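ArCE4A (Arthrobacter sp. AW19M34-1, PDB 5LFZ) probably removes acetyl groups from polysaccharides as a metal-dependent carbohydrate esterase of family 4, a deacetylase from a marine bacterium. Local coordinates at residues 131-142 and 209-217. Numbering follows the deposited sequence.
Sequences DRLIPYPLVLWD and FKPAKAYDH
Pro137 lies against the ring of Phe209, its CB 3.8 Å from the ring centroid and 21° off the normal, a CH-pi contact over one face. Val139 reaches the same ring differently: CG2, set beside the backbone N by a chi1 of 180°, meets CZ at the edge and in the ring plane, 3.7 Å away. Tyr215 closes the cluster. Phe209 CD1 sits over one face of the tyrosine ring, offset toward the rim, while Pro137 CB approaches Tyr215 CE1 obliquely. The phenol is fixed at its far end, where Lys210 N donates a nearly straight bond of 2.9 Å to Tyr215 OH, tying the strand to the loop before it. Phe204 stacks on Phe209 and extends the aromatic group.

On the opposite face of the sheet from Val139 and Tyr215, Leu138 CB packs on Ala214 CB. Leu140 brings its CD2 branch to 3.6 Å from that same methyl. Between these two layers run the backbone bonds: Leu138 N to Lys213 O, Tyr215 N to Leu138 O and Leu140 N to Tyr215 O. Earlier in the chain, Ala212 N donates to Tyr136 O from above the carbonyl plane, and a water links Asp131 OD2 with Ala212 O. His126 also binds OD2.

At the other end, Asp142 OD2 comes to 3.1 Å from His217 CD2 at the imidazole edge, the carboxylate and ring planes 72° apart. Ser168 and Ile169 bind the carboxylate and hold it against strand 168-173. Residues 138-139 and 214-215 thus form a short two-stranded parallel sheet, pairing the C-terminal segment with the chain that leads to strand 143-144 of the main parallel sheet, in a NodB-homology fold whose bound nickel lies about 7 Å from the Trp141 side chain.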
# COMPACT_ATOMS: atom_id res chain seq x y z
N ASP A 131 -15.59 -8.13 6.82
CA ASP A 131 -14.86 -6.91 7.15
C ASP A 131 -15.00 -6.54 8.62
O ASP A 131 -14.11 -5.95 9.21
CB ASP A 131 -15.32 -5.75 6.27
CG ASP A 131 -15.21 -6.06 4.79
OD1 ASP A 131 -14.53 -7.04 4.44
OD2 ASP A 131 -15.79 -5.31 3.97
N ARG A 132 -16.13 -6.93 9.21
CA ARG A 132 -16.40 -6.62 10.61
C ARG A 132 -15.37 -7.26 11.55
O ARG A 132 -15.24 -6.87 12.71
CB ARG A 132 -17.81 -7.08 10.98
CG ARG A 132 -17.94 -8.59 11.08
CD ARG A 132 -19.38 -9.04 10.92
NE ARG A 132 -19.49 -10.48 11.07
CZ ARG A 132 -19.76 -11.08 12.22
NH1 ARG A 132 -19.94 -10.35 13.32
NH2 ARG A 132 -19.84 -12.40 12.29
N LEU A 133 -14.64 -8.24 11.03
CA LEU A 133 -13.62 -8.94 11.81
C LEU A 133 -12.25 -8.29 11.70
O LEU A 133 -11.30 -8.70 12.36
CB LEU A 133 -13.53 -10.40 11.36
CG LEU A 133 -14.80 -11.23 11.50
CD1 LEU A 133 -14.55 -12.66 11.04
CD2 LEU A 133 -15.28 -11.19 12.95
N ILE A 134 -12.14 -7.26 10.86
CA ILE A 134 -10.86 -6.62 10.61
C ILE A 134 -10.77 -5.32 11.39
O ILE A 134 -11.59 -4.42 11.21
CB ILE A 134 -10.65 -6.38 9.11
CG1 ILE A 134 -10.55 -7.72 8.39
CG2 ILE A 134 -9.40 -5.55 8.86
CD1 ILE A 134 -10.85 -7.65 6.93
N PRO A 135 -9.75 -5.21 12.27
CA PRO A 135 -9.65 -4.12 13.24
C PRO A 135 -9.10 -2.82 12.64
O PRO A 135 -8.78 -1.90 13.39
CB PRO A 135 -8.68 -4.69 14.28
CG PRO A 135 -7.78 -5.56 13.49
CD PRO A 135 -8.62 -6.14 12.37
N TYR A 136 -9.00 -2.77 11.32
CA TYR A 136 -8.44 -1.62 10.60
C TYR A 136 -9.36 -1.21 9.46
O TYR A 136 -10.14 -2.02 8.97
CB TYR A 136 -7.04 -1.96 10.04
CG TYR A 136 -6.12 -2.66 11.01
CD1 TYR A 136 -5.75 -2.05 12.20
CD2 TYR A 136 -5.61 -3.93 10.74
CE1 TYR A 136 -4.92 -2.67 13.10
CE2 TYR A 136 -4.76 -4.56 11.64
CZ TYR A 136 -4.42 -3.93 12.82
OH TYR A 136 -3.59 -4.53 13.75
N PRO A 137 -9.27 0.06 9.03
CA PRO A 137 -9.96 0.41 7.78
C PRO A 137 -9.45 -0.47 6.64
O PRO A 137 -8.26 -0.79 6.60
CB PRO A 137 -9.58 1.87 7.56
CG PRO A 137 -9.19 2.38 8.93
CD PRO A 137 -8.56 1.21 9.61
N LEU A 138 -10.35 -0.86 5.74
CA LEU A 138 -9.95 -1.58 4.55
C LEU A 138 -9.63 -0.57 3.44
O LEU A 138 -10.48 0.24 3.07
CB LEU A 138 -11.03 -2.56 4.10
CG LEU A 138 -11.22 -3.83 4.94
CD1 LEU A 138 -11.97 -3.54 6.24
CD2 LEU A 138 -11.94 -4.89 4.13
N VAL A 139 -8.42 -0.62 2.92
CA VAL A 139 -8.01 0.35 1.92
C VAL A 139 -7.85 -0.32 0.56
O VAL A 139 -6.98 -1.16 0.35
CB VAL A 139 -6.69 1.04 2.31
CG1 VAL A 139 -6.28 2.05 1.25
CG2 VAL A 139 -6.84 1.70 3.69
N LEU A 140 -8.74 0.04 -0.36
CA LEU A 140 -8.65 -0.44 -1.74
C LEU A 140 -7.91 0.59 -2.57
O LEU A 140 -6.87 1.09 -2.15
CB LEU A 140 -10.04 -0.73 -2.31
CG LEU A 140 -10.78 -1.97 -1.76
CD1 LEU A 140 -9.87 -3.19 -1.73
CD2 LEU A 140 -11.36 -1.71 -0.40
N TRP A 141 -8.45 0.90 -3.75
CA TRP A 141 -7.77 1.78 -4.71
C TRP A 141 -8.74 2.26 -5.78
O TRP A 141 -9.78 1.64 -6.01
CB TRP A 141 -6.60 1.04 -5.37
CG TRP A 141 -7.05 -0.18 -6.13
CD1 TRP A 141 -7.44 -0.24 -7.45
CD2 TRP A 141 -7.16 -1.51 -5.62
NE1 TRP A 141 -7.79 -1.53 -7.77
CE2 TRP A 141 -7.63 -2.33 -6.67
CE3 TRP A 141 -6.90 -2.09 -4.37
CZ2 TRP A 141 -7.83 -3.70 -6.51
CZ3 TRP A 141 -7.11 -3.45 -4.21
CH2 TRP A 141 -7.57 -4.24 -5.28
N ASP A 142 -8.40 3.35 -6.47
CA ASP A 142 -9.23 3.77 -7.59
C ASP A 142 -8.44 3.72 -8.89
O ASP A 142 -9.03 3.78 -9.97
CB ASP A 142 -9.80 5.18 -7.34
CG ASP A 142 -8.74 6.25 -7.30
OD1 ASP A 142 -7.62 5.96 -6.83
OD2 ASP A 142 -9.02 7.38 -7.74
N PHE A 209 -12.42 7.93 8.92
CA PHE A 209 -11.66 6.78 8.44
C PHE A 209 -11.66 5.67 9.48
O PHE A 209 -10.81 5.65 10.36
CB PHE A 209 -10.24 7.25 8.13
CG PHE A 209 -9.43 6.27 7.34
CD1 PHE A 209 -9.94 5.68 6.20
CD2 PHE A 209 -8.14 5.97 7.73
CE1 PHE A 209 -9.18 4.79 5.47
CE2 PHE A 209 -7.37 5.08 7.00
CZ PHE A 209 -7.89 4.49 5.87
N LYS A 210 -12.62 4.75 9.39
CA LYS A 210 -12.89 3.86 10.52
C LYS A 210 -12.70 2.37 10.18
O LYS A 210 -12.87 1.97 9.02
CB LYS A 210 -14.30 4.13 11.05
CG LYS A 210 -14.33 4.41 12.55
CD LYS A 210 -15.33 5.47 12.95
CE LYS A 210 -14.88 6.13 14.25
NZ LYS A 210 -13.40 6.33 14.27
N PRO A 211 -12.33 1.55 11.18
CA PRO A 211 -12.13 0.11 10.98
C PRO A 211 -13.36 -0.60 10.42
O PRO A 211 -14.48 -0.12 10.59
CB PRO A 211 -11.82 -0.41 12.38
CG PRO A 211 -11.33 0.76 13.13
CD PRO A 211 -12.05 1.94 12.58
N ALA A 212 -13.13 -1.74 9.78
CA ALA A 212 -14.20 -2.60 9.24
C ALA A 212 -15.02 -1.92 8.15
O ALA A 212 -16.12 -2.37 7.83
CB ALA A 212 -15.11 -3.07 10.37
N LYS A 213 -14.48 -0.85 7.58
CA LYS A 213 -15.09 -0.18 6.43
C LYS A 213 -14.09 -0.15 5.29
O LYS A 213 -12.88 -0.14 5.53
CB LYS A 213 -15.53 1.25 6.77
CG LYS A 213 -16.53 1.36 7.91
CD LYS A 213 -17.86 0.73 7.55
CE LYS A 213 -18.97 1.30 8.43
NZ LYS A 213 -20.24 0.52 8.34
N ALA A 214 -14.57 -0.12 4.05
CA ALA A 214 -13.68 -0.10 2.89
C ALA A 214 -13.64 1.27 2.21
O ALA A 214 -14.66 1.93 2.06
CB ALA A 214 -14.08 -1.18 1.90
N TYR A 215 -12.45 1.68 1.80
CA TYR A 215 -12.24 2.99 1.18
C TYR A 215 -11.36 2.84 -0.05
O TYR A 215 -10.34 2.15 0.01
CB TYR A 215 -11.59 3.96 2.16
CG TYR A 215 -12.32 4.11 3.47
CD1 TYR A 215 -12.08 3.23 4.53
CD2 TYR A 215 -13.25 5.12 3.67
CE1 TYR A 215 -12.74 3.36 5.73
CE2 TYR A 215 -13.92 5.26 4.88
CZ TYR A 215 -13.66 4.38 5.90
OH TYR A 215 -14.33 4.51 7.10
N ASP A 216 -11.72 3.48 -1.15
CA ASP A 216 -10.91 3.36 -2.36
C ASP A 216 -10.39 4.71 -2.86
O ASP A 216 -9.58 4.78 -3.78
CB ASP A 216 -11.69 2.65 -3.47
CG ASP A 216 -12.97 3.37 -3.83
OD1 ASP A 216 -13.55 3.05 -4.90
OD2 ASP A 216 -13.40 4.25 -3.07
N HIS A 217 -10.85 5.79 -2.21
CA HIS A 217 -10.55 7.15 -2.63
C HIS A 217 -10.83 8.08 -1.45
O HIS A 217 -11.64 7.74 -0.59
CB HIS A 217 -11.42 7.52 -3.84
CG HIS A 217 -11.08 8.84 -4.46
ND1 HIS A 217 -11.57 10.04 -3.99
CD2 HIS A 217 -10.32 9.15 -5.54
CE1 HIS A 217 -11.11 11.03 -4.74
NE2 HIS A 217 -10.35 10.52 -5.68
O HOH W 1 -17.26 -2.90 5.20